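Local coordinates for probable intron-encoded endonuclease 1 (Wickerhamomyces canadensis, PDB 6X1J), which cuts DNA at a specific recognition sequence as a LAGLIDADG homing endonuclease involved in mobility of an intron of the mitochondrial 21S rRNA gene, at residues Glu138-Ala142 and Leu214-Ile219; Trp144-Gly150 and Leu163-Thr167; Tyr208-Tyr212 and Lys226-Asn230. All coordinates share one frame. Residue numbers count along the deposited sequence, not the author numbering.

Interaction 1 (Glu138-Ala142 and Leu214-Ile219); sequences ERSLA and LVNPYI
Helix-end packing, with water filling its polar margin, joins the first turn of helix 138-148 to the end of helix 208-215 and the 3-10 turn 216-218 that follows. Closest CA pairs are E138-L214 (5.8 Å) and A142-V215 (4.9 Å), an approach permitted by the small A142: its CB lies 3.4 Å from Y218 CB and 4.0 Å from V215 CB. Beside it, L141 CB meets V215 CG1 at 3.9 Å. Y218, with chi1 m, lays its ring along R139, whose CA makes a CH-pi contact 3.8 Å from the ring centroid, while R139 NH2 approaches Y218 CE1 at 3.4 Å. No direct hydrogen bond crosses. Instead, water 1 links E138 OE1 (3.0 Å), R139 N (3.1 Å) and Y218 OH (2.9 Å), and water 2 joins R139 NH2 (2.8 Å) to the same Y218 OH (2.9 Å). R139 and S140 touch the partner helix 34-45, while the contact itself joins the LAGLIDADG helix to the last helix of its own αββαββα half.

Interaction 2 (Trp144-Gly150 and Leu163-Thr167); sequences WFMDDGG and LVLHT. With K (potassium ion), chain D; K (potassium ion), chain E; nucleotides of chain C; nucleotides of chain B.
How a LAGLIDADG helix passes into its sheet is illustrated where helix 144-148 runs into strand 149-150, which pairs antiparallel with strand 163-165. The helix crosses that second strand at 87°, their axes 8.5 Å apart. L163 places CD2 4.1 Å from F145 CZ. V164 forms the hydrogen-bonded pair with G150 (CA-CA 4.8 Å): V164 N donates to G150 O at 2.8 Å, while the return bond, G150 N to V164 O at 2.9 Å, is weak. L165 faces G149 in the non-hydrogen-bonded pair (CA-CA 4.6 Å); its chi1 is m, and CD1 sits 3.8 Å from the centroid of the W144 six-membered ring in a CH-pi contact, with CD2 3.9 Å from F145 CA. At H166, centre of an inverse gamma turn, the backbone N-H donates to D148 O (N to O 2.9 Å); C6 of DC17 of chain C lies over one face of the ring, 3.3 Å from H166 CE1. T167 CG2 meets the W144 ring edge at CZ2, 3.8 Å away, while its hydroxyl hydrogen-bonds to the backbone oxygen of P199. As the chain lies here, a CB on G149 would collide with F145 O and one on G150 with H166 NE2. D147 O (2.3 Å) binds the first potassium ion with D47 and DC17 of chain C; D148 OD2 (2.8 Å) binds the second with the backbone oxygens of L45 and G46 and DC15 of chain B. This is consistent with the metal-binding LAGLIDADG active site, here occupied by potassium.

Interaction 3 (Tyr208-Tyr212 and Lys226-Asn230); sequences YELFY and KLLFN
The helical segment 208-212, secured by Y212 N to Y208 O at 3.0 Å, lies beside 226-230, which has neither regular helix nor strand and becomes extended at L228 (phi/psi -83/128) and F229 (-122/169). The backbones stay well apart, Y212 CA and L227 CA being the nearest such pair at 7.5 Å, so side chains must span the gap, an example of how a chain end lacking regular structure is fixed by a few specific contacts. Y208, chi1 t, points toward the tail, and its hydroxyl donates to L227 O (Y208 OH to O, 2.5 Å). The same OH accepts a bond from water 8 (2.9 Å), which in turn accepts one from F229 N (3.0 Å), so one phenol reaches two backbone positions. F229, chi1 m, turns its ring edge to the Y208 face in an offset edge-to-face pair, centroids 5.8 Å apart and planes at 78°. L227, chi1 t and chi2 p, inserts among the helix aromatics: CD2 lies 3.4 Å from Y212 CD1, and CD1 lies 4.2 Å from F211 CD2, at that ring's edge. The side chains of Y208, F211, L227 and F229 also touch L163, and those of K226 and L227 touch F145; the tail is packed between helix 208-215, strand 163-165 and helix 138-148.

How the interactions relate
The three contacts cluster in the C-terminal αββαββα half, with centres 11 to 13 Å apart. Interactions 1 and 2 share helix 138-148, at its start and its metal-binding end respectively, and touch where I219 CD1 lies 3.5 Å from M146 CG. Interactions 1 and 3 share helix 208-215, and their segments alternate along the chain. In sequence, both segments of interaction 2 fall between those of interaction 1 and are complete before interaction 3 begins, yet K226 NZ reaches back to M146 O at 2.9 Å, a probable hydrogen bond. Pieces after strand 198-203 thus return to both ends of one LAGLIDADG helix, linking the chain's end with the potassium sites at the DNA.

Interaction 1 (Glu138-Ala142 and Leu214-Ile219)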
loop_
_atom_site.group_PDB
_atom_site.type_symbol
_atom_site.label_atom_id
_atom_site.label_comp_id
_atom_site.label_asym_id
_atom_site.label_seq_id
_atom_site.Cartn_x
_atom_site.Cartn_y
_atom_site.Cartn_z
ATOM N N GLU A 138 6.994 6.301 9.521
ATOM C CA GLU A 138 5.797 5.795 10.255
ATOM C C GLU A 138 4.535 5.925 9.386
ATOM O O GLU A 138 3.744 4.957 9.423
ATOM C CB GLU A 138 5.572 6.560 11.562
ATOM C CG GLU A 138 6.713 6.445 12.550
ATOM C CD GLU A 138 7.719 7.570 12.440
ATOM O OE1 GLU A 138 7.767 8.243 11.351
ATOM O OE2 GLU A 138 8.457 7.753 13.430
ATOM N N ARG A 139 4.400 6.984 8.550
ATOM C CA ARG A 139 3.251 7.093 7.627
ATOM C C ARG A 139 3.279 5.858 6.713
ATOM O O ARG A 139 2.222 5.187 6.610
ATOM C CB ARG A 139 3.221 8.452 6.909
ATOM C CG ARG A 139 1.999 8.670 6.015
ATOM C CD ARG A 139 2.032 9.991 5.236
ATOM N NE ARG A 139 1.896 11.166 6.090
ATOM C CZ ARG A 139 0.741 11.755 6.398
ATOM N NH1 ARG A 139 -0.405 11.264 5.932
ATOM N NH2 ARG A 139 0.750 12.804 7.209
ATOM N N SER A 140 4.435 5.530 6.106
ATOM C CA SER A 140 4.603 4.344 5.217
ATOM C C SER A 140 4.213 3.081 5.996
ATOM O O SER A 140 3.477 2.224 5.436
ATOM C CB SER A 140 6.040 4.174 4.649
ATOM O OG SER A 140 6.597 5.383 4.135
ATOM N N LEU A 141 4.708 2.950 7.223
ATOM C CA LEU A 141 4.424 1.741 8.072
ATOM C C LEU A 141 2.914 1.550 8.246
ATOM O O LEU A 141 2.468 0.382 8.188
ATOM C CB LEU A 141 5.038 1.887 9.462
ATOM C CG LEU A 141 6.527 1.593 9.593
ATOM C CD1 LEU A 141 6.918 1.738 11.048
ATOM C CD2 LEU A 141 6.856 0.204 9.083
ATOM N N ALA A 142 2.162 2.645 8.442
ATOM C CA ALA A 142 0.697 2.599 8.701
ATOM C C ALA A 142 -0.016 2.055 7.476
ATOM O O ALA A 142 -0.920 1.217 7.621
ATOM C CB ALA A 142 0.145 3.958 9.067
ATOM N N LEU A 214 3.478 4.572 16.985
ATOM C CA LEU A 214 4.087 4.966 15.685
ATOM C C LEU A 214 3.001 5.082 14.622
ATOM O O LEU A 214 3.076 6.039 13.833
ATOM C CB LEU A 214 5.109 3.934 15.188
ATOM C CG LEU A 214 6.356 3.708 16.037
ATOM C CD1 LEU A 214 7.153 2.561 15.446
ATOM C CD2 LEU A 214 7.220 4.959 16.147
ATOM N N VAL A 215 2.122 4.086 14.508
ATOM C CA VAL A 215 1.208 3.992 13.332
ATOM C C VAL A 215 -0.205 4.492 13.668
ATOM O O VAL A 215 -0.875 4.925 12.719
ATOM C CB VAL A 215 1.174 2.594 12.693
ATOM C CG1 VAL A 215 2.572 2.025 12.510
ATOM C CG2 VAL A 215 0.297 1.592 13.429
ATOM N N ASN A 216 -0.684 4.406 14.910
ATOM C CA ASN A 216 -2.121 4.697 15.220
ATOM C C ASN A 216 -2.514 6.089 14.698
ATOM O O ASN A 216 -3.611 6.250 14.166
ATOM C CB ASN A 216 -2.511 4.515 16.698
ATOM C CG ASN A 216 -3.994 4.808 16.859
ATOM O OD1 ASN A 216 -4.814 4.146 16.206
ATOM N ND2 ASN A 216 -4.333 5.852 17.621
ATOM N N PRO A 217 -1.662 7.140 14.783
ATOM C CA PRO A 217 -2.051 8.463 14.291
ATOM C C PRO A 217 -2.476 8.492 12.823
ATOM O O PRO A 217 -3.220 9.367 12.493
ATOM C CB PRO A 217 -0.783 9.299 14.466
ATOM C CG PRO A 217 -0.076 8.628 15.638
ATOM C CD PRO A 217 -0.326 7.151 15.402
ATOM N N TYR A 218 -2.058 7.524 12.003
ATOM C CA TYR A 218 -2.342 7.496 10.542
ATOM C C TYR A 218 -3.510 6.555 10.197
ATOM O O TYR A 218 -4.046 6.556 9.024
ATOM C CB TYR A 218 -1.052 7.102 9.800
ATOM C CG TYR A 218 0.094 8.089 9.958
ATOM C CD1 TYR A 218 0.062 9.311 9.316
ATOM C CD2 TYR A 218 1.182 7.842 10.794
ATOM C CE1 TYR A 218 1.095 10.235 9.447
ATOM C CE2 TYR A 218 2.221 8.762 10.958
ATOM C CZ TYR A 218 2.182 9.969 10.266
ATOM O OH TYR A 218 3.168 10.915 10.354
ATOM N N ILE A 219 -3.910 5.697 11.132
ATOM C CA ILE A 219 -4.911 4.628 10.824
ATOM C C ILE A 219 -6.300 5.275 10.755
ATOM O O ILE A 219 -6.704 5.877 11.738
ATOM C CB ILE A 219 -4.887 3.522 11.882
ATOM C CG1 ILE A 219 -3.509 2.869 12.022
ATOM C CG2 ILE A 219 -5.969 2.505 11.570
ATOM C CD1 ILE A 219 -3.116 2.012 10.850
HETATM O O HOH W 1 5.633 9.572 9.785
HETATM O O HOH W 2 2.712 13.444 9.027
#

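Interaction 2 (Trp144-Gly150 and Leu163-Thr167)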
loop_
_atom_site.group_PDB
_atom_site.type_symbol
_atom_site.label_atom_id
_atom_site.label_comp_id
_atom_site.label_asym_id
_atom_site.label_seq_id
_atom_site.Cartn_x
_atom_site.Cartn_y
_atom_site.Cartn_z
ATOM N N TRP A 144 1.351 0.256 4.964
ATOM C CA TRP A 144 1.792 -1.149 4.817
ATOM C C TRP A 144 0.921 -2.001 5.731
ATOM O O TRP A 144 0.403 -3.023 5.298
ATOM C CB TRP A 144 3.235 -1.253 5.229
ATOM C CG TRP A 144 3.864 -2.578 5.000
ATOM C CD1 TRP A 144 3.418 -3.617 4.237
ATOM C CD2 TRP A 144 5.187 -2.911 5.426
ATOM N NE1 TRP A 144 4.365 -4.604 4.213
ATOM C CE2 TRP A 144 5.455 -4.197 4.941
ATOM C CE3 TRP A 144 6.149 -2.245 6.201
ATOM C CZ2 TRP A 144 6.675 -4.835 5.192
ATOM C CZ3 TRP A 144 7.333 -2.883 6.486
ATOM C CH2 TRP A 144 7.590 -4.156 5.972
ATOM N N PHE A 145 0.727 -1.543 6.949
ATOM C CA PHE A 145 -0.068 -2.298 7.951
ATOM C C PHE A 145 -1.563 -2.348 7.565
ATOM O O PHE A 145 -2.193 -3.421 7.663
ATOM C CB PHE A 145 0.186 -1.748 9.365
ATOM C CG PHE A 145 -0.475 -2.613 10.418
ATOM C CD1 PHE A 145 0.094 -3.815 10.805
ATOM C CD2 PHE A 145 -1.721 -2.284 10.923
ATOM C CE1 PHE A 145 -0.568 -4.671 11.672
ATOM C CE2 PHE A 145 -2.372 -3.134 11.808
ATOM C CZ PHE A 145 -1.796 -4.322 12.178
ATOM N N MET A 146 -2.185 -1.261 7.091
ATOM C CA MET A 146 -3.633 -1.319 6.731
ATOM C C MET A 146 -3.789 -2.277 5.549
ATOM O O MET A 146 -4.757 -3.053 5.499
ATOM C CB MET A 146 -4.192 0.073 6.413
ATOM C CG MET A 146 -4.147 1.008 7.627
ATOM S SD MET A 146 -4.988 2.623 7.442
ATOM C CE MET A 146 -3.700 3.664 6.758
ATOM N N ASP A 147 -2.802 -2.318 4.674
ATOM C CA ASP A 147 -2.819 -3.194 3.475
ATOM C C ASP A 147 -2.619 -4.644 3.920
ATOM O O ASP A 147 -3.597 -5.449 3.810
ATOM C CB ASP A 147 -1.788 -2.708 2.467
ATOM C CG ASP A 147 -2.190 -1.449 1.712
ATOM O OD1 ASP A 147 -3.272 -0.888 2.022
ATOM O OD2 ASP A 147 -1.439 -1.053 0.789
ATOM N N ASP A 148 -1.445 -4.950 4.483
ATOM C CA ASP A 148 -0.917 -6.340 4.626
ATOM C C ASP A 148 -0.814 -6.766 6.097
ATOM O O ASP A 148 -0.281 -7.860 6.381
ATOM C CB ASP A 148 0.411 -6.416 3.865
ATOM C CG ASP A 148 0.182 -6.820 2.424
ATOM O OD1 ASP A 148 -0.910 -6.539 1.918
ATOM O OD2 ASP A 148 1.077 -7.434 1.822
ATOM N N GLY A 149 -1.310 -5.930 6.995
ATOM C CA GLY A 149 -1.196 -6.097 8.444
ATOM C C GLY A 149 -2.197 -7.137 8.923
ATOM O O GLY A 149 -3.142 -7.414 8.202
ATOM N N GLY A 150 -1.939 -7.718 10.085
ATOM C CA GLY A 150 -2.692 -8.847 10.664
ATOM C C GLY A 150 -2.376 -9.010 12.132
ATOM O O GLY A 150 -1.364 -8.478 12.578
ATOM N N LEU A 163 1.408 -8.826 16.362
ATOM C CA LEU A 163 0.923 -8.440 15.017
ATOM C C LEU A 163 1.814 -9.065 13.945
ATOM O O LEU A 163 2.875 -9.569 14.261
ATOM C CB LEU A 163 0.949 -6.919 14.916
ATOM C CG LEU A 163 0.073 -6.205 15.941
ATOM C CD1 LEU A 163 0.366 -4.705 15.935
ATOM C CD2 LEU A 163 -1.403 -6.493 15.662
ATOM N N VAL A 164 1.325 -9.042 12.716
ATOM C CA VAL A 164 1.973 -9.654 11.536
ATOM C C VAL A 164 1.956 -8.616 10.405
ATOM O O VAL A 164 0.951 -7.856 10.290
ATOM C CB VAL A 164 1.252 -10.941 11.164
ATOM C CG1 VAL A 164 1.921 -11.624 10.019
ATOM C CG2 VAL A 164 1.178 -11.894 12.339
ATOM N N LEU A 165 3.029 -8.564 9.620
ATOM C CA LEU A 165 2.983 -8.047 8.234
ATOM C C LEU A 165 3.117 -9.242 7.300
ATOM O O LEU A 165 4.115 -10.021 7.420
ATOM C CB LEU A 165 4.091 -7.011 8.040
ATOM C CG LEU A 165 3.912 -5.732 8.847
ATOM C CD1 LEU A 165 5.214 -4.971 8.992
ATOM C CD2 LEU A 165 2.876 -4.820 8.177
ATOM N N HIS A 166 2.154 -9.389 6.399
ATOM C CA HIS A 166 2.083 -10.537 5.461
ATOM C C HIS A 166 2.941 -10.250 4.231
ATOM O O HIS A 166 2.406 -9.780 3.199
ATOM C CB HIS A 166 0.617 -10.887 5.214
ATOM C CG HIS A 166 -0.032 -11.469 6.431
ATOM N ND1 HIS A 166 0.166 -12.778 6.798
ATOM C CD2 HIS A 166 -0.811 -10.925 7.387
ATOM C CE1 HIS A 166 -0.487 -13.036 7.915
ATOM N NE2 HIS A 166 -1.094 -11.906 8.301
ATOM N N THR A 167 4.229 -10.612 4.325
ATOM C CA THR A 167 5.283 -10.393 3.295
ATOM C C THR A 167 5.507 -11.644 2.439
ATOM O O THR A 167 6.612 -11.773 1.857
ATOM C CB THR A 167 6.584 -9.965 3.974
ATOM O OG1 THR A 167 6.911 -10.897 5.020
ATOM C CG2 THR A 167 6.480 -8.560 4.517
HETATM K K K D . -4.672 -6.780 2.231
HETATM K K K E . 1.657 -7.396 -0.907
ATOM P P DC C 17 -2.481 -9.380 2.374
ATOM O OP1 DC C 17 -2.960 -8.623 1.194
ATOM O OP2 DC C 17 -1.029 -9.314 2.709
ATOM O "O5'" DC C 17 -3.385 -8.934 3.613
ATOM C "C5'" DC C 17 -3.288 -9.425 4.983
ATOM C "C4'" DC C 17 -4.591 -10.089 5.380
ATOM O "O4'" DC C 17 -4.658 -11.460 4.892
ATOM C "C3'" DC C 17 -4.963 -10.139 6.863
ATOM O "O3'" DC C 17 -6.328 -9.665 6.984
ATOM C "C2'" DC C 17 -4.767 -11.603 7.212
ATOM C "C1'" DC C 17 -5.082 -12.331 5.929
ATOM N N1 DC C 17 -4.392 -13.640 5.749
ATOM C C2 DC C 17 -5.097 -14.753 5.251
ATOM O O2 DC C 17 -6.309 -14.643 4.997
ATOM N N3 DC C 17 -4.440 -15.921 5.062
ATOM C C4 DC C 17 -3.132 -15.996 5.307
ATOM N N4 DC C 17 -2.528 -17.173 5.129
ATOM C C5 DC C 17 -2.390 -14.879 5.787
ATOM C C6 DC C 17 -3.050 -13.726 5.969
ATOM P P DC B 15 -1.875 -8.648 -1.936
ATOM O OP1 DC B 15 -1.538 -10.088 -1.852
ATOM O OP2 DC B 15 -1.282 -7.613 -1.004
ATOM O "O5'" DC B 15 -1.467 -8.386 -3.422
ATOM C "C5'" DC B 15 -1.237 -7.141 -4.056
ATOM C "C4'" DC B 15 -0.795 -7.654 -5.403
ATOM O "O4'" DC B 15 -1.870 -8.389 -6.034
ATOM C "C3'" DC B 15 -0.158 -6.741 -6.460
ATOM O "O3'" DC B 15 1.129 -7.382 -6.524
ATOM C "C2'" DC B 15 -1.195 -6.752 -7.573
ATOM C "C1'" DC B 15 -1.868 -8.122 -7.423
ATOM N N1 DC B 15 -3.263 -8.201 -7.897
ATOM C C2 DC B 15 -3.639 -9.239 -8.766
ATOM O O2 DC B 15 -2.789 -10.073 -9.112
ATOM N N3 DC B 15 -4.910 -9.288 -9.222
ATOM C C4 DC B 15 -5.802 -8.385 -8.805
ATOM N N4 DC B 15 -7.042 -8.472 -9.275
ATOM C C5 DC B 15 -5.453 -7.339 -7.899
ATOM C C6 DC B 15 -4.180 -7.266 -7.501
HETATM O O HOH W 3 3.820 -9.395 0.299
HETATM O O HOH W 4 -6.643 -8.074 3.359
HETATM O O HOH W 5 -5.477 -9.863 1.340
HETATM O O HOH W 6 2.297 -7.405 -3.708
HETATM O O HOH W 7 0.692 -9.938 0.246
#

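Interaction 3 (Tyr208-Tyr212 and Lys226-Asn230)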
loop_
_atom_site.group_PDB
_atom_site.type_symbol
_atom_site.label_atom_id
_atom_site.label_comp_id
_atom_site.label_asym_id
_atom_site.label_seq_id
_atom_site.Cartn_x
_atom_site.Cartn_y
_atom_site.Cartn_z
ATOM N N TYR A 208 3.992 -3.988 21.165
ATOM C CA TYR A 208 2.631 -3.470 20.818
ATOM C C TYR A 208 2.486 -1.976 21.113
ATOM O O TYR A 208 2.026 -1.291 20.217
ATOM C CB TYR A 208 1.483 -4.168 21.547
ATOM C CG TYR A 208 0.146 -3.607 21.137
ATOM C CD1 TYR A 208 -0.430 -3.965 19.930
ATOM C CD2 TYR A 208 -0.516 -2.680 21.918
ATOM C CE1 TYR A 208 -1.653 -3.450 19.533
ATOM C CE2 TYR A 208 -1.737 -2.145 21.530
ATOM C CZ TYR A 208 -2.318 -2.541 20.334
ATOM O OH TYR A 208 -3.518 -2.021 19.918
ATOM N N GLU A 209 2.839 -1.491 22.314
ATOM C CA GLU A 209 2.645 -0.065 22.694
ATOM C C GLU A 209 3.464 0.814 21.737
ATOM O O GLU A 209 2.893 1.787 21.231
ATOM C CB GLU A 209 2.942 0.204 24.173
ATOM C CG GLU A 209 1.784 -0.134 25.126
ATOM C CD GLU A 209 0.371 0.336 24.760
ATOM O OE1 GLU A 209 0.135 1.568 24.662
ATOM O OE2 GLU A 209 -0.513 -0.536 24.582
ATOM N N LEU A 210 4.680 0.393 21.378
ATOM C CA LEU A 210 5.599 1.150 20.491
ATOM C C LEU A 210 4.952 1.247 19.110
ATOM O O LEU A 210 4.812 2.376 18.607
ATOM C CB LEU A 210 6.967 0.453 20.419
ATOM C CG LEU A 210 7.942 0.975 19.350
ATOM C CD1 LEU A 210 8.190 2.463 19.529
ATOM C CD2 LEU A 210 9.266 0.227 19.408
ATOM N N PHE A 211 4.560 0.105 18.541
ATOM C CA PHE A 211 4.043 0.021 17.153
ATOM C C PHE A 211 2.786 0.878 17.060
ATOM O O PHE A 211 2.709 1.824 16.266
ATOM C CB PHE A 211 3.755 -1.417 16.770
ATOM C CG PHE A 211 3.457 -1.602 15.310
ATOM C CD1 PHE A 211 4.482 -1.644 14.379
ATOM C CD2 PHE A 211 2.160 -1.735 14.867
ATOM C CE1 PHE A 211 4.217 -1.861 13.033
ATOM C CE2 PHE A 211 1.889 -1.918 13.516
ATOM C CZ PHE A 211 2.918 -2.013 12.607
ATOM N N TYR A 212 1.878 0.671 18.000
ATOM C CA TYR A 212 0.631 1.462 18.084
ATOM C C TYR A 212 0.991 2.946 18.021
ATOM O O TYR A 212 0.397 3.636 17.220
ATOM C CB TYR A 212 -0.141 1.114 19.355
ATOM C CG TYR A 212 -1.468 1.813 19.555
ATOM C CD1 TYR A 212 -2.646 1.266 19.065
ATOM C CD2 TYR A 212 -1.553 2.981 20.296
ATOM C CE1 TYR A 212 -3.873 1.874 19.294
ATOM C CE2 TYR A 212 -2.762 3.622 20.506
ATOM C CZ TYR A 212 -3.925 3.074 19.991
ATOM O OH TYR A 212 -5.119 3.694 20.215
ATOM N N LYS A 226 -7.745 -3.620 12.812
ATOM C CA LYS A 226 -6.600 -4.530 12.507
ATOM C C LYS A 226 -5.628 -4.476 13.679
ATOM O O LYS A 226 -4.858 -5.407 13.824
ATOM C CB LYS A 226 -5.893 -4.150 11.203
ATOM C CG LYS A 226 -6.694 -4.388 9.935
ATOM C CD LYS A 226 -5.858 -4.303 8.686
ATOM C CE LYS A 226 -5.474 -5.676 8.204
ATOM N NZ LYS A 226 -4.842 -5.646 6.869
ATOM N N LEU A 227 -5.734 -3.432 14.496
ATOM C CA LEU A 227 -4.772 -2.997 15.542
ATOM C C LEU A 227 -5.388 -3.130 16.949
ATOM O O LEU A 227 -4.626 -3.197 17.946
ATOM C CB LEU A 227 -4.446 -1.527 15.227
ATOM C CG LEU A 227 -3.254 -0.910 15.942
ATOM C CD1 LEU A 227 -1.974 -1.504 15.403
ATOM C CD2 LEU A 227 -3.215 0.609 15.785
ATOM N N LEU A 228 -6.707 -3.087 17.050
ATOM C CA LEU A 228 -7.441 -2.927 18.330
ATOM C C LEU A 228 -7.601 -4.287 19.047
ATOM O O LEU A 228 -8.069 -5.220 18.442
ATOM C CB LEU A 228 -8.814 -2.325 18.014
ATOM C CG LEU A 228 -9.180 -1.055 18.784
ATOM C CD1 LEU A 228 -10.571 -0.564 18.385
ATOM C CD2 LEU A 228 -9.107 -1.264 20.295
ATOM N N PHE A 229 -7.231 -4.373 20.311
ATOM C CA PHE A 229 -7.592 -5.494 21.220
ATOM C C PHE A 229 -8.336 -4.924 22.426
ATOM O O PHE A 229 -8.307 -3.686 22.619
ATOM C CB PHE A 229 -6.343 -6.242 21.681
ATOM C CG PHE A 229 -5.521 -6.843 20.568
ATOM C CD1 PHE A 229 -4.553 -6.090 19.911
ATOM C CD2 PHE A 229 -5.722 -8.167 20.180
ATOM C CE1 PHE A 229 -3.776 -6.675 18.919
ATOM C CE2 PHE A 229 -4.943 -8.748 19.195
ATOM C CZ PHE A 229 -3.986 -7.989 18.550
ATOM N N ASN A 230 -8.943 -5.797 23.231
ATOM C CA ASN A 230 -9.491 -5.433 24.565
ATOM C C ASN A 230 -8.385 -4.772 25.393
ATOM O O ASN A 230 -7.243 -5.266 25.375
ATOM C CB ASN A 230 -10.092 -6.651 25.268
ATOM C CG ASN A 230 -11.206 -7.265 24.443
ATOM O OD1 ASN A 230 -12.097 -6.550 23.992
ATOM N ND2 ASN A 230 -11.123 -8.565 24.194
HETATM O O HOH W 8 -5.795 -2.182 21.740
#